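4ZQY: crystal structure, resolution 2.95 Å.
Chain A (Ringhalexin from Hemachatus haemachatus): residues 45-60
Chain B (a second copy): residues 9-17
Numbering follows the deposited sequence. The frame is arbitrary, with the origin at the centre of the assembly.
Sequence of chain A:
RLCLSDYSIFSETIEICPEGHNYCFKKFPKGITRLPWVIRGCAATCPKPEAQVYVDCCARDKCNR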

# COMPACT_ATOMS: atom_id res chain seq x y z
N THR A 45 -12.44 8.15 3.28
CA THR A 45 -11.80 7.78 2.02
C THR A 45 -10.32 7.51 2.27
O THR A 45 -9.72 8.14 3.15
CB THR A 45 -11.92 8.89 0.96
OG1 THR A 45 -11.18 10.04 1.40
CG2 THR A 45 -13.38 9.28 0.74
N CYS A 46 -9.74 6.60 1.50
CA CYS A 46 -8.31 6.29 1.61
C CYS A 46 -7.49 7.57 1.50
O CYS A 46 -7.57 8.27 0.49
CB CYS A 46 -7.86 5.30 0.53
SG CYS A 46 -8.57 3.64 0.64
N PRO A 47 -6.73 7.89 2.55
CA PRO A 47 -5.87 9.07 2.58
C PRO A 47 -4.94 9.07 1.38
O PRO A 47 -4.44 8.01 1.02
CB PRO A 47 -5.06 8.88 3.87
CG PRO A 47 -5.88 7.97 4.71
CD PRO A 47 -6.57 7.05 3.76
N LYS A 48 -4.71 10.22 0.76
CA LYS A 48 -3.71 10.30 -0.30
C LYS A 48 -2.34 10.29 0.34
O LYS A 48 -2.16 10.89 1.40
CB LYS A 48 -3.91 11.57 -1.12
CG LYS A 48 -5.32 11.68 -1.74
CD LYS A 48 -5.80 10.33 -2.28
CE LYS A 48 -7.24 10.41 -2.77
NZ LYS A 48 -7.70 9.08 -3.28
N PRO A 49 -1.37 9.59 -0.27
CA PRO A 49 -0.04 9.54 0.33
C PRO A 49 0.76 10.80 0.08
O PRO A 49 0.45 11.59 -0.82
CB PRO A 49 0.60 8.34 -0.36
CG PRO A 49 -0.23 8.04 -1.55
CD PRO A 49 -1.41 8.94 -1.58
N GLU A 50 1.81 10.96 0.87
CA GLU A 50 2.75 12.07 0.80
C GLU A 50 4.09 11.57 0.27
O GLU A 50 4.28 10.36 0.16
CB GLU A 50 2.91 12.70 2.19
CG GLU A 50 1.63 13.35 2.72
CD GLU A 50 1.04 12.60 3.91
OE1 GLU A 50 1.71 11.69 4.43
OE2 GLU A 50 -0.11 12.90 4.31
N ALA A 51 4.98 12.49 -0.08
CA ALA A 51 6.28 12.21 -0.71
C ALA A 51 6.91 10.88 -0.33
O ALA A 51 6.85 9.91 -1.11
CB ALA A 51 7.25 13.34 -0.41
N GLN A 52 7.47 10.81 0.87
CA GLN A 52 8.15 9.59 1.29
C GLN A 52 7.30 8.87 2.29
O GLN A 52 7.75 8.56 3.39
CB GLN A 52 9.54 9.91 1.84
CG GLN A 52 10.60 10.34 0.87
CD GLN A 52 11.48 9.18 0.48
OE1 GLN A 52 11.96 8.43 1.32
NE2 GLN A 52 11.75 9.06 -0.82
N VAL A 53 6.07 8.57 1.89
CA VAL A 53 5.14 7.90 2.78
C VAL A 53 4.28 6.89 2.03
O VAL A 53 3.83 7.15 0.91
CB VAL A 53 4.19 8.96 3.44
CG1 VAL A 53 3.01 8.28 4.09
CG2 VAL A 53 4.94 9.84 4.45
N TYR A 54 4.06 5.72 2.65
CA TYR A 54 3.03 4.77 2.21
C TYR A 54 1.77 4.95 3.06
O TYR A 54 1.86 5.33 4.23
CB TYR A 54 3.50 3.32 2.36
CG TYR A 54 4.68 2.89 1.52
CD1 TYR A 54 4.55 2.65 0.17
CD2 TYR A 54 5.92 2.62 2.11
CE1 TYR A 54 5.62 2.24 -0.60
CE2 TYR A 54 6.99 2.19 1.36
CZ TYR A 54 6.83 2.00 0.00
OH TYR A 54 7.88 1.58 -0.78
N VAL A 55 0.59 4.70 2.49
CA VAL A 55 -0.64 4.64 3.29
C VAL A 55 -1.31 3.30 2.98
O VAL A 55 -1.54 2.95 1.82
CB VAL A 55 -1.63 5.85 3.10
CG1 VAL A 55 -0.86 7.14 2.89
CG2 VAL A 55 -2.60 5.63 1.97
N ASP A 56 -1.54 2.51 4.01
CA ASP A 56 -2.33 1.32 3.86
C ASP A 56 -3.75 1.78 4.04
O ASP A 56 -4.02 2.68 4.84
CB ASP A 56 -2.01 0.25 4.91
CG ASP A 56 -0.59 -0.25 4.80
OD1 ASP A 56 0.09 0.12 3.83
OD2 ASP A 56 -0.15 -1.02 5.69
N CYS A 57 -4.66 1.23 3.25
CA CYS A 57 -6.06 1.54 3.41
C CYS A 57 -6.83 0.23 3.31
O CYS A 57 -6.67 -0.51 2.35
CB CYS A 57 -6.50 2.54 2.34
SG CYS A 57 -8.11 3.27 2.58
N CYS A 58 -7.61 -0.08 4.35
CA CYS A 58 -8.37 -1.33 4.39
C CYS A 58 -9.75 -1.06 4.99
O CYS A 58 -9.99 0.02 5.53
CB CYS A 58 -7.61 -2.40 5.19
SG CYS A 58 -7.20 -2.02 6.91
N ALA A 59 -10.65 -2.04 4.91
CA ALA A 59 -12.06 -1.83 5.23
C ALA A 59 -12.66 -2.97 6.05
O ALA A 59 -13.75 -3.47 5.75
CB ALA A 59 -12.87 -1.61 3.96
N ARG A 60 -11.95 -3.38 7.09
CA ARG A 60 -12.46 -4.36 8.02
C ARG A 60 -12.09 -3.95 9.44
O ARG A 60 -11.20 -3.11 9.63
CB ARG A 60 -11.90 -5.76 7.71
CG ARG A 60 -12.40 -6.40 6.41
CD ARG A 60 -11.81 -7.81 6.19
NE ARG A 60 -12.26 -8.83 7.14
CZ ARG A 60 -13.33 -9.61 6.98
NH1 ARG A 60 -14.09 -9.50 5.89
NH2 ARG A 60 -13.65 -10.51 7.90
N ILE B 9 -6.82 -8.79 -0.38
CA ILE B 9 -8.26 -8.76 0.00
C ILE B 9 -8.97 -7.50 -0.47
O ILE B 9 -9.37 -7.40 -1.63
CB ILE B 9 -8.49 -9.03 1.54
CG1 ILE B 9 -7.37 -8.43 2.40
CG2 ILE B 9 -8.55 -10.52 1.84
CD1 ILE B 9 -7.74 -7.17 3.11
N PHE B 10 -9.17 -6.57 0.44
CA PHE B 10 -9.00 -5.17 0.09
C PHE B 10 -8.12 -4.55 1.17
O PHE B 10 -8.60 -3.95 2.13
CB PHE B 10 -10.31 -4.40 -0.09
CG PHE B 10 -10.13 -2.94 -0.44
CD1 PHE B 10 -9.73 -2.56 -1.72
CD2 PHE B 10 -10.36 -1.94 0.50
CE1 PHE B 10 -9.57 -1.22 -2.04
CE2 PHE B 10 -10.20 -0.60 0.18
CZ PHE B 10 -9.80 -0.24 -1.09
N SER B 11 -6.82 -4.79 1.03
CA SER B 11 -5.84 -3.98 1.69
C SER B 11 -4.88 -3.58 0.59
O SER B 11 -4.18 -4.41 0.03
CB SER B 11 -5.11 -4.74 2.77
OG SER B 11 -4.22 -3.87 3.46
N GLU B 12 -4.89 -2.29 0.27
CA GLU B 12 -3.95 -1.74 -0.69
C GLU B 12 -3.00 -0.72 -0.07
O GLU B 12 -3.41 0.11 0.73
CB GLU B 12 -4.71 -1.10 -1.85
CG GLU B 12 -5.77 -0.12 -1.44
CD GLU B 12 -6.50 0.46 -2.63
OE1 GLU B 12 -6.98 -0.32 -3.48
OE2 GLU B 12 -6.61 1.71 -2.68
N THR B 13 -1.72 -0.85 -0.40
CA THR B 13 -0.72 0.11 0.04
C THR B 13 -0.43 1.07 -1.11
O THR B 13 0.02 0.67 -2.18
CB THR B 13 0.57 -0.58 0.48
OG1 THR B 13 0.29 -1.54 1.51
CG2 THR B 13 1.58 0.44 0.99
N ILE B 14 -0.67 2.36 -0.87
CA ILE B 14 -0.60 3.35 -1.94
C ILE B 14 0.60 4.27 -1.74
O ILE B 14 0.87 4.75 -0.63
CB ILE B 14 -1.87 4.20 -1.98
CG1 ILE B 14 -3.11 3.30 -1.90
CG2 ILE B 14 -1.88 5.10 -3.21
CD1 ILE B 14 -3.96 3.54 -0.65
N GLU B 15 1.29 4.57 -2.84
CA GLU B 15 2.35 5.55 -2.84
C GLU B 15 2.17 6.59 -3.94
O GLU B 15 1.40 6.39 -4.88
CB GLU B 15 3.70 4.87 -3.01
CG GLU B 15 3.88 4.12 -4.32
CD GLU B 15 5.29 3.59 -4.48
OE1 GLU B 15 6.23 4.41 -4.49
OE2 GLU B 15 5.46 2.36 -4.56
N ILE B 16 2.81 7.74 -3.75
CA ILE B 16 2.81 8.80 -4.76
C ILE B 16 4.14 8.79 -5.53
O ILE B 16 5.22 8.77 -4.95
CB ILE B 16 2.50 10.18 -4.13
CG1 ILE B 16 2.45 11.27 -5.20
CG2 ILE B 16 3.42 10.49 -2.95
CD1 ILE B 16 1.85 12.54 -4.70
N CYS B 17 4.05 8.76 -6.86
CA CYS B 17 5.23 8.63 -7.70
C CYS B 17 6.06 9.89 -7.78
O CYS B 17 5.52 10.99 -7.79
CB CYS B 17 4.82 8.22 -9.11
SG CYS B 17 4.15 6.59 -9.20

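Strand 53-58 of chain A pairs antiparallel with strand 11-16 of chain B, so the two copies share a sheet across their contact. Four backbone hydrogen bonds hold the register. V55(A) N donates to I14(B) O at 3.1 Å, and I14(B) N donates to V55(A) O at 2.9 Å. C57(A) N donates to E12(B) O at 3.0 Å, and E12(B) N to C57(A) O at 3.3 Å. Between these two pairs, D56(A) and T13(B) form a non-hydrogen-bonded pair. D56(A) CA and T13(B) CA are 4.3 Å apart, which brings their side chains close together on one face.

That closeness allows the side-chain hydrogen bond of the contact. T13(B) OG1 donates to D56(A) OD1 at 2.9 Å. Both residues have chi1 in the m well. The chi2 of D56(A) is -8°, and the end of its side chain comes nearer to chain B than its CA-to-CB direction suggests. T13(B) CG2 also lies 3.2 Å from D56(A) OD1 and 3.7 Å from Y54(A) CB, so the hydroxyl and the methyl both lie close to the carboxylate.

The opposite face carries V55(A), C57(A), E12(B) and I14(B). I14(B) has the largest covered area of any residue here. Its chi1 is m, but its chi2 of 117° lies between wells. In this conformation I14(B) CD1 reaches V55(A) CG2 at 3.6 Å and C57(A) CB at 4.0 Å. I14(B) CD1 is also 4.4 Å from C46(A) CB. Its other branch packs elsewhere: I14(B) CG2 is 3.8 Å from P49(A) CG. The isoleucine thus fills the space between the proline and the disulfide. That disulfide joins C46(A) SG to C57(A) SG at 2.0 Å, with chi1 m at C46(A) and t at C57(A). It ties the loop before the strand to the strand itself.

P49(A) points toward chain B and is buried. P49(A) CG also lies 4.3 Å from I16(B) CB. I16(B) is extended, with chi1 and chi2 both t, and its CG2 sits 3.2 Å from E50(A) O, a tight approach.

Y54(A) has chi1 m. Its ring runs beside the partner strand, where Y54(A) CD1 is 4.0 Å from E15(B) CB, and its hydroxyl is hydrogen-bonded elsewhere in the structure.

At the other end, F10(B) has chi1 t. F10(B) CZ is 4.4 Å from C46(A) SG, and F10(B) CD2 is 4.3 Å from A59(A) CB. These contacts are loose, and the residue is poorly ordered.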